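Local coordinates for uncharacterized protein (Bacteroides ovatus CL02T12C04, PDB 6PTM) that probably acts as a family GH42 glycoside hydrolase, an exo-carrageenase that cleaves sugars from the ends of carrageenan-derived chains, at residues N52-L57 with E126-S131; A59-K62 with N67-K70; L75-I80 with R535-V540; I132-A137 with G141-L146; P149-T154 with D546-S551. All blocks are in the same frame, centred on the assembly; numbering follows the deposited sequence. Where two conformers were deposited one is given.

How the contacts relate
All five contacts lie on one side of the chain's centre, where the N-terminal helices meet the part of the chain that is probably the catalytic barrel. Contact 1 pairs helix 44-63 with helix 109-139, and contact 2, about 11 Å away centre to centre, is nested in the loop it closes, at the turn from helix 44-63 into helix 69-90. Contact 4 follows at the end of helix 109-139. Contacts 3 and 5 are long-range: both use helix 534-549, their centres about 18 Å apart, receiving helix 69-90 and then the loop 149-154. The N-terminal helices and the segment after them are thereby fastened to a helix that probably belongs to the (beta/alpha)8 barrel.

Contact 1: residues N52-L57 with E126-S131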
# COMPACT_ATOMS: atom_id res chain seq x y z
N ASN A 52 16.69 32.42 8.24
CA ASN A 52 16.76 33.28 9.46
C ASN A 52 15.42 34.02 9.61
O ASN A 52 14.98 34.20 10.72
CB ASN A 52 17.93 34.26 9.40
CG ASN A 52 19.29 33.58 9.41
OD1 ASN A 52 19.44 32.44 9.87
ND2 ASN A 52 20.31 34.26 8.91
N GLU A 53 14.81 34.44 8.51
CA GLU A 53 13.54 35.22 8.54
C GLU A 53 12.45 34.31 9.11
O GLU A 53 11.78 34.71 10.10
CB GLU A 53 13.25 35.76 7.14
CG GLU A 53 12.22 36.88 7.10
CD GLU A 53 11.72 37.24 5.71
OE1 GLU A 53 12.48 37.10 4.77
OE2 GLU A 53 10.55 37.65 5.59
N LEU A 54 12.29 33.10 8.55
CA LEU A 54 11.29 32.13 9.05
C LEU A 54 11.54 31.81 10.52
O LEU A 54 10.56 31.75 11.27
CB LEU A 54 11.27 30.84 8.24
CG LEU A 54 10.18 29.87 8.69
CD1 LEU A 54 8.80 30.53 8.67
CD2 LEU A 54 10.18 28.60 7.85
N ARG A 55 12.81 31.63 10.93
CA ARG A 55 13.16 31.30 12.34
C ARG A 55 12.67 32.40 13.29
O ARG A 55 12.14 32.05 14.36
CB ARG A 55 14.66 31.09 12.54
CG ARG A 55 15.03 30.67 13.96
CD ARG A 55 16.53 30.56 14.17
NE ARG A 55 17.00 29.38 13.44
CZ ARG A 55 17.67 29.38 12.30
NH1 ARG A 55 18.07 30.52 11.75
NH2 ARG A 55 18.01 28.23 11.72
N LYS A 56 12.82 33.67 12.94
CA LYS A 56 12.32 34.76 13.82
C LYS A 56 10.79 34.80 13.77
O LYS A 56 10.18 35.06 14.80
CB LYS A 56 12.90 36.12 13.40
CG LYS A 56 14.40 36.11 13.17
CD LYS A 56 15.09 37.30 13.74
CE LYS A 56 14.55 38.60 13.18
NZ LYS A 56 15.35 39.05 12.02
N LEU A 57 10.17 34.57 12.62
CA LEU A 57 8.69 34.64 12.50
C LEU A 57 8.08 33.53 13.35
O LEU A 57 7.07 33.78 14.04
CB LEU A 57 8.27 34.51 11.03
CG LEU A 57 6.79 34.77 10.77
CD1 LEU A 57 6.45 36.23 11.05
CD2 LEU A 57 6.45 34.43 9.32
N GLU A 126 11.91 28.74 -2.03
CA GLU A 126 10.45 28.60 -2.32
C GLU A 126 9.74 28.17 -1.04
O GLU A 126 8.68 28.75 -0.70
CB GLU A 126 10.18 27.55 -3.40
CG GLU A 126 10.91 27.80 -4.71
CD GLU A 126 10.38 28.94 -5.55
OE1 GLU A 126 9.28 29.44 -5.24
OE2 GLU A 126 11.07 29.33 -6.51
N MET A 127 10.31 27.20 -0.34
CA MET A 127 9.69 26.60 0.87
C MET A 127 9.65 27.64 2.00
O MET A 127 8.63 27.72 2.72
CB MET A 127 10.50 25.37 1.29
CG MET A 127 10.01 24.73 2.55
SD MET A 127 10.63 23.03 2.76
CE MET A 127 12.38 23.36 2.98
N MET A 128 10.71 28.42 2.17
CA MET A 128 10.71 29.52 3.17
C MET A 128 9.71 30.60 2.75
O MET A 128 8.96 31.03 3.62
CB MET A 128 12.11 30.12 3.34
CG MET A 128 13.16 29.12 3.86
SD MET A 128 12.84 28.42 5.47
CE MET A 128 11.98 26.91 5.01
N ASN A 129 9.63 30.97 1.47
CA ASN A 129 8.65 31.99 1.02
C ASN A 129 7.23 31.48 1.32
O ASN A 129 6.45 32.26 1.84
CB ASN A 129 8.78 32.36 -0.47
CG ASN A 129 9.99 33.23 -0.77
OD1 ASN A 129 10.52 33.89 0.12
ND2 ASN A 129 10.46 33.22 -2.01
N SER A 130 6.89 30.22 1.02
CA SER A 130 5.56 29.64 1.32
C SER A 130 5.29 29.66 2.83
O SER A 130 4.15 30.00 3.25
CB SER A 130 5.41 28.23 0.74
OG SER A 130 5.50 28.28 -0.69
N SER A 131 6.25 29.23 3.64
CA SER A 131 6.13 29.14 5.11
C SER A 131 5.91 30.55 5.66
O SER A 131 4.95 30.71 6.41
CB SER A 131 7.32 28.49 5.74
OG SER A 131 7.50 27.18 5.20
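S131, packed against L54, also grips the carbonyl oxygen of M127 one turn back: its OG donates to M127 O at 2.8 Å and its backbone N donates at 3.0 Å, the two arriving from opposite faces of the carbonyl plane. With chi1 at -58°, OG sits beside its own backbone N and bends back along the helix, which fixes the rotation of the hydroxymethyl group and leaves CB to face the other helix. Across the contact the meeting is apolar. L54 sends both methyls toward helix 109-139: CD2 touches S131 CB at 3.6 Å, while CD1 lies 3.9 Å from the same S131 CB. The sulfur of M128 comes in from the side, SD at 3.6 Å from L54 CD2, and the two side chains cross at about a right angle. The M128 chain is folded at chi2 and chi3, which brings CE near L54 CD2 as well. L54 and M128 are buried. L54 thus packs helix 44-63 against helix 109-139 within the N-terminal helical region; helix 69-90 adds A78 against M128 and A74 against S131, and M127 reaches T77 of helix 69-90 and N538 of helix 534-549.

Contact 2: residues A59-K62 with N67-K70; sequences AKAK and NTLK
The last turn of helix 44-63 comes alongside the short connection into helix 69-90, with K62 and T68 nearest in backbone, their CA atoms 6.6 Å apart. A61 points its CB at the connection, where the methyl CG2 of T68 meets it at 3.7 Å; chi1 of 50° turns the threonine so that CG2 faces A61 while OG1 is turned to K62. The lysine chain runs across T68 at about a right angle, extended beyond CG until its last torsion, where it bends and carries NZ over to the threonine's polar side. This is an antiparallel helical hairpin of the N-terminal helical region, and T68 stands at the N-cap position of its second helix without a capping bond from its own side chain. N67 shapes the turn instead: OD1 accepts from L69 N at 3.0 Å, an Asx turn in which the donor is tilted 27° from the carbonyl plane. One water links the segments, accepting from K62 NZ at 2.6 Å and from T68 N at 3.1 Å. The principal partner of both polar ends is E72, one turn into helix 69-90: its OE2 pairs with K62 NZ in a salt bridge and is hydrogen-bonded to T68 OG1.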
# COMPACT_ATOMS: atom_id res chain seq x y z
N ALA A 59 9.39 32.31 16.16
CA ALA A 59 9.51 32.73 17.58
C ALA A 59 8.38 33.71 17.88
O ALA A 59 7.71 33.50 18.90
CB ALA A 59 10.88 33.30 17.88
N LYS A 60 8.12 34.67 16.99
CA LYS A 60 7.03 35.66 17.15
C LYS A 60 5.66 34.96 17.18
O LYS A 60 4.92 35.18 18.16
CB LYS A 60 7.11 36.72 16.06
CG LYS A 60 6.31 37.99 16.33
CD LYS A 60 6.49 39.04 15.25
CE LYS A 60 5.79 40.34 15.58
NZ LYS A 60 5.52 41.13 14.36
N ALA A 61 5.31 34.11 16.19
CA ALA A 61 4.01 33.37 16.20
C ALA A 61 3.82 32.55 17.50
O ALA A 61 2.71 32.58 18.05
CB ALA A 61 3.91 32.47 15.00
N LYS A 62 4.85 31.83 17.94
CA LYS A 62 4.86 31.05 19.20
C LYS A 62 4.42 31.90 20.40
O LYS A 62 3.62 31.38 21.21
CB LYS A 62 6.25 30.49 19.53
CG LYS A 62 6.35 29.00 19.31
CD LYS A 62 7.62 28.37 19.79
CE LYS A 62 7.91 27.09 19.03
NZ LYS A 62 6.74 26.16 19.09
N ASN A 67 0.35 27.29 17.06
CA ASN A 67 1.07 26.01 16.85
C ASN A 67 1.90 26.11 15.56
O ASN A 67 1.32 25.99 14.43
CB ASN A 67 0.10 24.82 16.74
CG ASN A 67 0.82 23.49 16.70
OD1 ASN A 67 2.03 23.47 16.42
ND2 ASN A 67 0.14 22.40 17.01
N THR A 68 3.23 26.28 15.69
CA THR A 68 4.15 26.49 14.55
C THR A 68 4.80 25.16 14.13
O THR A 68 5.87 25.20 13.50
CB THR A 68 5.27 27.50 14.87
OG1 THR A 68 5.88 27.13 16.10
CG2 THR A 68 4.76 28.91 14.97
N LEU A 69 4.21 24.02 14.46
CA LEU A 69 4.81 22.70 14.08
C LEU A 69 5.13 22.68 12.57
O LEU A 69 6.23 22.24 12.20
CB LEU A 69 3.87 21.55 14.47
CG LEU A 69 4.31 20.16 14.04
CD1 LEU A 69 5.65 19.78 14.68
CD2 LEU A 69 3.23 19.15 14.41
N LYS A 70 4.21 23.14 11.73
CA LYS A 70 4.37 23.02 10.26
C LYS A 70 5.63 23.79 9.84
O LYS A 70 6.47 23.20 9.19
CB LYS A 70 3.09 23.53 9.62
CG LYS A 70 3.05 23.45 8.11
CD LYS A 70 1.69 23.85 7.58
CE LYS A 70 1.70 23.91 6.07
NZ LYS A 70 0.34 24.10 5.54
O HOH W 1 4.16 26.28 18.64

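Contact 3: residues L75-I80 with R535-V540; sequences LRTAEI and RIVNEV
Helices 69-90 and 534-549 approach most closely at T77 and N538, whose CA atoms are 6.1 Å apart. T77 points toward the other helix and both of its branches are used. Its OG1 lies 3.7 Å from N538 CB, and its methyl CG2 touches the same CB at 4.1 Å and V537 CG1 at 4.2 Å. The asparagine is crossed at about a right angle, and its CB makes the nearest approach; with CG anti to the backbone N (chi1 173°), N538 OD1 stays 3.9 Å from T77 OG1. The hydroxyl of T77 finds its partners off the contact, at the carbonyl of T73 in the preceding turn and at H188 NE2 in a nearby loop. On a separate face of helix 69-90, R76 NE forms a salt bridge with E79 OE1 at 3.1 Å, the oxygen lying in the guanidinium plane and met nearly along its C-O axis. That pair is extended by E186 on the arginine and R55 on the glutamate. Helix 534-549 follows strand 503-506 and is consistent with the last helix of a (beta/alpha)8 barrel as in other GH42 enzymes, so helix 69-90 probably packs on the outer layer of the barrel. Between the two segments the contact is van der Waals packing: the three touching side chains are buried, the hydroxyl is satisfied by T73 and H188, and the ionic groups of R76 and E79 are kept away from it.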
# COMPACT_ATOMS: atom_id res chain seq x y z
N LEU A 75 11.44 24.60 8.46
CA LEU A 75 12.72 25.23 8.90
C LEU A 75 13.76 24.12 9.09
O LEU A 75 14.89 24.26 8.60
CB LEU A 75 12.52 25.99 10.21
CG LEU A 75 13.77 26.70 10.73
CD1 LEU A 75 14.16 27.82 9.78
CD2 LEU A 75 13.56 27.28 12.11
N ARG A 76 13.42 23.05 9.80
CA ARG A 76 14.37 21.94 10.05
C ARG A 76 14.76 21.30 8.72
O ARG A 76 15.96 20.97 8.52
CB ARG A 76 13.80 20.91 11.02
CG ARG A 76 14.75 19.75 11.28
CD ARG A 76 16.12 20.17 11.79
NE ARG A 76 16.01 20.95 13.02
CZ ARG A 76 15.74 20.43 14.22
NH1 ARG A 76 15.55 19.13 14.40
NH2 ARG A 76 15.67 21.24 15.26
N THR A 77 13.80 21.10 7.83
CA THR A 77 14.11 20.53 6.51
C THR A 77 15.16 21.42 5.82
O THR A 77 16.11 20.90 5.18
CB THR A 77 12.87 20.39 5.63
OG1 THR A 77 11.88 19.61 6.30
CG2 THR A 77 13.24 19.75 4.32
N ALA A 78 14.95 22.72 5.89
CA ALA A 78 15.81 23.71 5.22
C ALA A 78 17.20 23.62 5.84
O ALA A 78 18.19 23.47 5.07
CB ALA A 78 15.18 25.07 5.34
N GLU A 79 17.29 23.61 7.17
CA GLU A 79 18.59 23.53 7.90
C GLU A 79 19.33 22.28 7.46
O GLU A 79 20.51 22.38 7.20
CB GLU A 79 18.39 23.50 9.41
CG GLU A 79 17.87 24.81 9.93
CD GLU A 79 17.39 24.70 11.36
OE1 GLU A 79 17.18 23.60 11.83
OE2 GLU A 79 17.16 25.74 11.94
N ILE A 80 18.63 21.16 7.31
CA ILE A 80 19.28 19.87 6.92
C ILE A 80 19.80 19.98 5.49
O ILE A 80 20.94 19.59 5.24
CB ILE A 80 18.31 18.68 7.11
CG1 ILE A 80 18.06 18.43 8.60
CG2 ILE A 80 18.85 17.45 6.40
CD1 ILE A 80 16.98 17.41 8.88
N ARG A 535 11.55 20.17 -0.73
CA ARG A 535 10.10 20.46 -0.67
C ARG A 535 9.31 19.15 -0.64
O ARG A 535 8.25 19.13 0.03
CB ARG A 535 9.68 21.42 -1.77
CG ARG A 535 10.03 22.87 -1.48
CD ARG A 535 9.24 23.86 -2.28
NE ARG A 535 9.53 23.78 -3.69
CZ ARG A 535 8.87 24.45 -4.63
NH1 ARG A 535 9.18 24.27 -5.90
NH2 ARG A 535 7.86 25.24 -4.31
N ILE A 536 9.81 18.06 -1.22
CA ILE A 536 9.14 16.72 -1.14
C ILE A 536 9.27 16.17 0.29
O ILE A 536 8.27 15.72 0.85
CB ILE A 536 9.72 15.76 -2.20
CG1 ILE A 536 9.55 16.31 -3.62
CG2 ILE A 536 9.12 14.37 -2.11
CD1 ILE A 536 8.11 16.39 -4.06
N VAL A 537 10.46 16.15 0.85
CA VAL A 537 10.68 15.67 2.24
C VAL A 537 9.74 16.44 3.18
O VAL A 537 9.05 15.83 4.02
CB VAL A 537 12.16 15.80 2.62
CG1 VAL A 537 12.41 15.64 4.10
CG2 VAL A 537 12.97 14.79 1.84
N ASN A 538 9.70 17.76 3.05
CA ASN A 538 8.87 18.60 3.95
C ASN A 538 7.39 18.27 3.70
O ASN A 538 6.65 18.16 4.69
CB ASN A 538 9.19 20.09 3.81
CG ASN A 538 8.21 20.93 4.60
OD1 ASN A 538 8.18 20.89 5.83
ND2 ASN A 538 7.38 21.65 3.87
N GLU A 539 6.94 18.12 2.44
CA GLU A 539 5.49 18.07 2.16
C GLU A 539 4.89 16.78 2.72
O GLU A 539 3.69 16.81 3.10
CB GLU A 539 5.20 18.18 0.68
CG GLU A 539 3.77 18.52 0.42
CD GLU A 539 3.38 19.91 0.85
OE1 GLU A 539 4.28 20.74 1.10
OE2 GLU A 539 2.15 20.19 0.89
N VAL A 540 5.64 15.68 2.79
CA VAL A 540 5.10 14.45 3.42
C VAL A 540 4.69 14.77 4.86
O VAL A 540 3.56 14.45 5.23
CB VAL A 540 6.08 13.25 3.39
CG1 VAL A 540 5.47 12.08 4.13
CG2 VAL A 540 6.43 12.84 1.97

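Contact 4: residues I132-A137 with G141-L146; sequences ISELEA and GELKRL
A137 and E142 meet through the backbone: E142 N donates to A137 O at 2.9 Å, a fairly straight bond (156°), and L143 N adds a weak one to the same oxygen. G141 is the first residue to leave the helix, with positive phi, and the geometry is a Schellman motif ending helix 109-139. The E142 side chain runs alongside A137, OE1 3.5 Å from its CA. Apolar packing follows as the chain turns back. L143, with CG beside its backbone N (chi1 -59°), lays CD1 against A137 CB at 3.7 Å and against the aliphatic CG of E134 at 3.9 Å. The ionic pair comes last: R145 NH2 makes a weak salt-bridged hydrogen bond to E134 OE2 at 3.2 Å, the oxygen at the guanidinium edge, near its plane, and the two planes 84° apart. A water braces it, donating to E134 OE2 at 2.7 Å and accepting from R145 NE at 3.1 Å. The main partner of R145 is E71, and NH1 also bonds N67 O, while K70 holds the other oxygen of E134. Two acids and two bases thus form one network, whose balanced charge probably helps to hold the departing loop against helices 69-90 and 109-139.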
# COMPACT_ATOMS: atom_id res chain seq x y z
N ILE A 132 6.75 31.52 5.27
CA ILE A 132 6.63 32.93 5.76
C ILE A 132 5.25 33.48 5.37
O ILE A 132 4.57 34.00 6.27
CB ILE A 132 7.80 33.79 5.26
CG1 ILE A 132 9.13 33.33 5.86
CG2 ILE A 132 7.51 35.26 5.54
CD1 ILE A 132 10.35 33.84 5.13
N SER A 133 4.81 33.34 4.12
CA SER A 133 3.48 33.82 3.66
C SER A 133 2.36 33.18 4.48
O SER A 133 1.43 33.90 4.89
CB SER A 133 3.28 33.53 2.24
OG SER A 133 4.22 34.29 1.54
N GLU A 134 2.43 31.87 4.65
CA GLU A 134 1.35 31.17 5.36
C GLU A 134 1.30 31.68 6.80
O GLU A 134 0.22 32.07 7.27
CB GLU A 134 1.50 29.65 5.35
CG GLU A 134 0.32 28.98 6.07
CD GLU A 134 0.23 27.48 5.95
OE1 GLU A 134 1.07 26.91 5.26
OE2 GLU A 134 -0.67 26.87 6.60
N LEU A 135 2.42 31.63 7.52
CA LEU A 135 2.41 32.00 8.96
C LEU A 135 1.99 33.47 9.16
O LEU A 135 1.26 33.73 10.14
CB LEU A 135 3.79 31.70 9.55
CG LEU A 135 3.90 31.76 11.07
CD1 LEU A 135 2.82 30.92 11.75
CD2 LEU A 135 5.29 31.32 11.51
N GLU A 136 2.42 34.39 8.30
CA GLU A 136 2.01 35.82 8.41
C GLU A 136 0.48 35.92 8.26
O GLU A 136 -0.11 36.67 9.04
CB GLU A 136 2.75 36.68 7.40
CG GLU A 136 4.24 36.76 7.68
CD GLU A 136 4.73 38.12 8.15
OE1 GLU A 136 3.97 38.78 8.91
OE2 GLU A 136 5.85 38.50 7.77
N ALA A 137 -0.13 35.15 7.36
CA ALA A 137 -1.60 35.10 7.20
C ALA A 137 -2.25 34.52 8.46
O ALA A 137 -3.32 35.01 8.86
CB ALA A 137 -1.95 34.31 5.96
N GLY A 141 -4.92 36.40 11.34
CA GLY A 141 -6.30 35.90 11.42
C GLY A 141 -6.93 35.68 10.06
O GLY A 141 -8.15 35.51 10.04
N GLU A 142 -6.15 35.61 8.98
CA GLU A 142 -6.67 35.52 7.59
C GLU A 142 -6.84 34.05 7.16
O GLU A 142 -7.59 33.83 6.22
CB GLU A 142 -5.73 36.20 6.61
CG GLU A 142 -5.64 37.70 6.79
CD GLU A 142 -4.41 38.31 6.13
OE1 GLU A 142 -3.55 37.55 5.59
OE2 GLU A 142 -4.28 39.55 6.19
N LEU A 143 -6.06 33.14 7.74
CA LEU A 143 -6.18 31.67 7.61
C LEU A 143 -6.47 31.12 9.00
O LEU A 143 -5.83 31.58 9.97
CB LEU A 143 -4.88 31.04 7.10
CG LEU A 143 -4.37 31.52 5.74
CD1 LEU A 143 -3.04 30.86 5.40
CD2 LEU A 143 -5.38 31.26 4.64
N LYS A 144 -7.40 30.19 9.08
CA LYS A 144 -7.69 29.51 10.36
C LYS A 144 -6.83 28.24 10.41
O LYS A 144 -6.95 27.41 9.51
CB LYS A 144 -9.19 29.23 10.46
CG LYS A 144 -9.63 28.54 11.76
CD LYS A 144 -11.14 28.39 11.90
CE LYS A 144 -11.74 27.50 10.85
NZ LYS A 144 -11.66 26.09 11.27
N ARG A 145 -5.99 28.11 11.43
CA ARG A 145 -5.16 26.89 11.63
C ARG A 145 -5.84 25.95 12.61
O ARG A 145 -5.99 26.30 13.75
CB ARG A 145 -3.77 27.24 12.15
CG ARG A 145 -2.90 26.02 12.40
CD ARG A 145 -1.46 26.41 12.38
NE ARG A 145 -1.01 26.75 11.03
CZ ARG A 145 0.24 27.09 10.74
NH1 ARG A 145 1.13 27.14 11.71
NH2 ARG A 145 0.63 27.34 9.51
N LEU A 146 -6.18 24.75 12.18
CA LEU A 146 -6.78 23.74 13.07
C LEU A 146 -5.72 23.27 14.05
O LEU A 146 -4.54 23.24 13.70
CB LEU A 146 -7.29 22.59 12.22
CG LEU A 146 -8.44 22.96 11.30
CD1 LEU A 146 -8.86 21.75 10.49
CD2 LEU A 146 -9.61 23.52 12.10
O HOH W 2 -2.61 27.15 8.40

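Contact 5: residues P149-T154 with D546-S551; sequences PVVDWT and DLNSVS
P149 lies obliquely across N548, where the loop leading out of the N-terminal helices passes the C-terminal end of helix 534-549, probably the last helix of the (beta/alpha)8 barrel typical of GH42. The pyrrolidine ring offers its CD and CG side: N548 CB touches P149 CD at 3.7 Å and P149 CG at 3.9 Å. With chi1 of -72° the asparagine swings its amide out toward the loop, and its ND2 passes V151 CG2 at 4.1 Å, the two side chains crossing at about a right angle. The two ends of that amide are used differently. OD1 accepts from the backbone N of F171 on strand 168-175, probably the first strand of the barrel, which fixes the flip of the amide and commits ND2 to the loop. There ND2 donates at 3.1 Å to a water that in turn donates to P149 O, so the polar link between the segments is made through solvent while the direct touches are van der Waals, carbon on carbon at P149 and methyl on amide nitrogen at V151. Y165 of strand 162-165 also touches the proline. Beyond V151 the loop is stiffened by D152, whose OD1 takes two donors from T154 on the same face of the carboxylate plane: the backbone N, which makes an Asx turn, and OG1. S549 OG donates to D546 O at 2.6 Å, lying in the carbonyl plane on a lone pair.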
# COMPACT_ATOMS: atom_id res chain seq x y z
N PRO A 149 -1.55 17.68 16.63
CA PRO A 149 -0.73 17.17 17.74
C PRO A 149 0.77 17.21 17.42
O PRO A 149 1.13 17.08 16.26
CB PRO A 149 -1.18 15.74 17.90
CG PRO A 149 -1.63 15.35 16.50
CD PRO A 149 -2.25 16.60 15.92
N VAL A 150 1.57 17.46 18.45
CA VAL A 150 3.03 17.22 18.44
C VAL A 150 3.16 15.79 18.97
O VAL A 150 3.07 15.62 20.19
CB VAL A 150 3.80 18.26 19.28
CG1 VAL A 150 5.30 18.00 19.27
CG2 VAL A 150 3.55 19.69 18.80
N VAL A 151 3.29 14.82 18.07
CA VAL A 151 3.21 13.37 18.40
C VAL A 151 4.50 12.93 19.09
O VAL A 151 5.57 12.98 18.47
CB VAL A 151 2.91 12.49 17.16
CG1 VAL A 151 2.86 11.03 17.54
CG2 VAL A 151 1.62 12.92 16.46
N ASP A 152 4.37 12.42 20.30
CA ASP A 152 5.45 11.69 20.99
C ASP A 152 5.31 10.21 20.64
O ASP A 152 4.40 9.53 21.15
CB ASP A 152 5.41 11.97 22.48
CG ASP A 152 6.44 11.20 23.28
OD1 ASP A 152 7.16 10.33 22.72
OD2 ASP A 152 6.49 11.45 24.48
N TRP A 153 6.22 9.71 19.82
CA TRP A 153 6.13 8.35 19.25
C TRP A 153 6.35 7.26 20.33
O TRP A 153 5.92 6.07 20.12
CB TRP A 153 7.13 8.26 18.10
CG TRP A 153 6.74 8.99 16.85
CD1 TRP A 153 6.32 10.29 16.71
CD2 TRP A 153 6.83 8.44 15.53
NE1 TRP A 153 6.12 10.57 15.38
CE2 TRP A 153 6.40 9.44 14.63
CE3 TRP A 153 7.18 7.18 15.02
CZ2 TRP A 153 6.34 9.20 13.25
CZ3 TRP A 153 7.13 6.96 13.66
CH2 TRP A 153 6.71 7.96 12.79
N THR A 154 6.89 7.64 21.49
CA THR A 154 7.07 6.72 22.64
C THR A 154 5.69 6.40 23.22
O THR A 154 5.60 5.43 23.94
CB THR A 154 8.05 7.27 23.70
OG1 THR A 154 7.49 8.38 24.38
CG2 THR A 154 9.37 7.72 23.11
N ASP A 546 -1.68 18.00 8.40
CA ASP A 546 -3.07 18.31 8.01
C ASP A 546 -3.97 17.10 8.25
O ASP A 546 -5.07 17.26 8.82
CB ASP A 546 -3.19 18.81 6.57
CG ASP A 546 -2.70 20.24 6.40
OD1 ASP A 546 -2.72 20.99 7.40
OD2 ASP A 546 -2.28 20.56 5.30
N LEU A 547 -3.55 15.90 7.84
CA LEU A 547 -4.39 14.70 8.09
C LEU A 547 -4.64 14.54 9.61
O LEU A 547 -5.77 14.27 10.01
CB LEU A 547 -3.68 13.47 7.52
CG LEU A 547 -3.57 13.36 6.01
CD1 LEU A 547 -2.52 12.33 5.67
CD2 LEU A 547 -4.91 12.97 5.42
N ASN A 548 -3.62 14.68 10.45
CA ASN A 548 -3.82 14.63 11.93
C ASN A 548 -4.92 15.62 12.35
O ASN A 548 -5.73 15.27 13.20
CB ASN A 548 -2.52 14.84 12.69
CG ASN A 548 -1.60 13.64 12.59
OD1 ASN A 548 -2.02 12.57 12.14
ND2 ASN A 548 -0.33 13.83 12.94
N SER A 549 -4.92 16.81 11.79
CA SER A 549 -5.79 17.94 12.21
C SER A 549 -7.24 17.57 11.90
O SER A 549 -8.15 18.16 12.55
CB SER A 549 -5.38 19.24 11.55
OG SER A 549 -5.84 19.37 10.20
N VAL A 550 -7.47 16.66 10.96
CA VAL A 550 -8.85 16.23 10.62
C VAL A 550 -8.99 14.71 10.74
O VAL A 550 -9.80 14.11 10.00
CB VAL A 550 -9.25 16.75 9.23
CG1 VAL A 550 -9.45 18.24 9.26
CG2 VAL A 550 -8.29 16.35 8.11
N SER A 551 -8.29 14.09 11.69
CA SER A 551 -8.12 12.62 11.67
C SER A 551 -9.47 11.94 11.91
O SER A 551 -9.63 10.79 11.45
CB SER A 551 -7.08 12.15 12.67
OG SER A 551 -7.46 12.49 13.98
O HOH W 3 0.38 16.71 13.71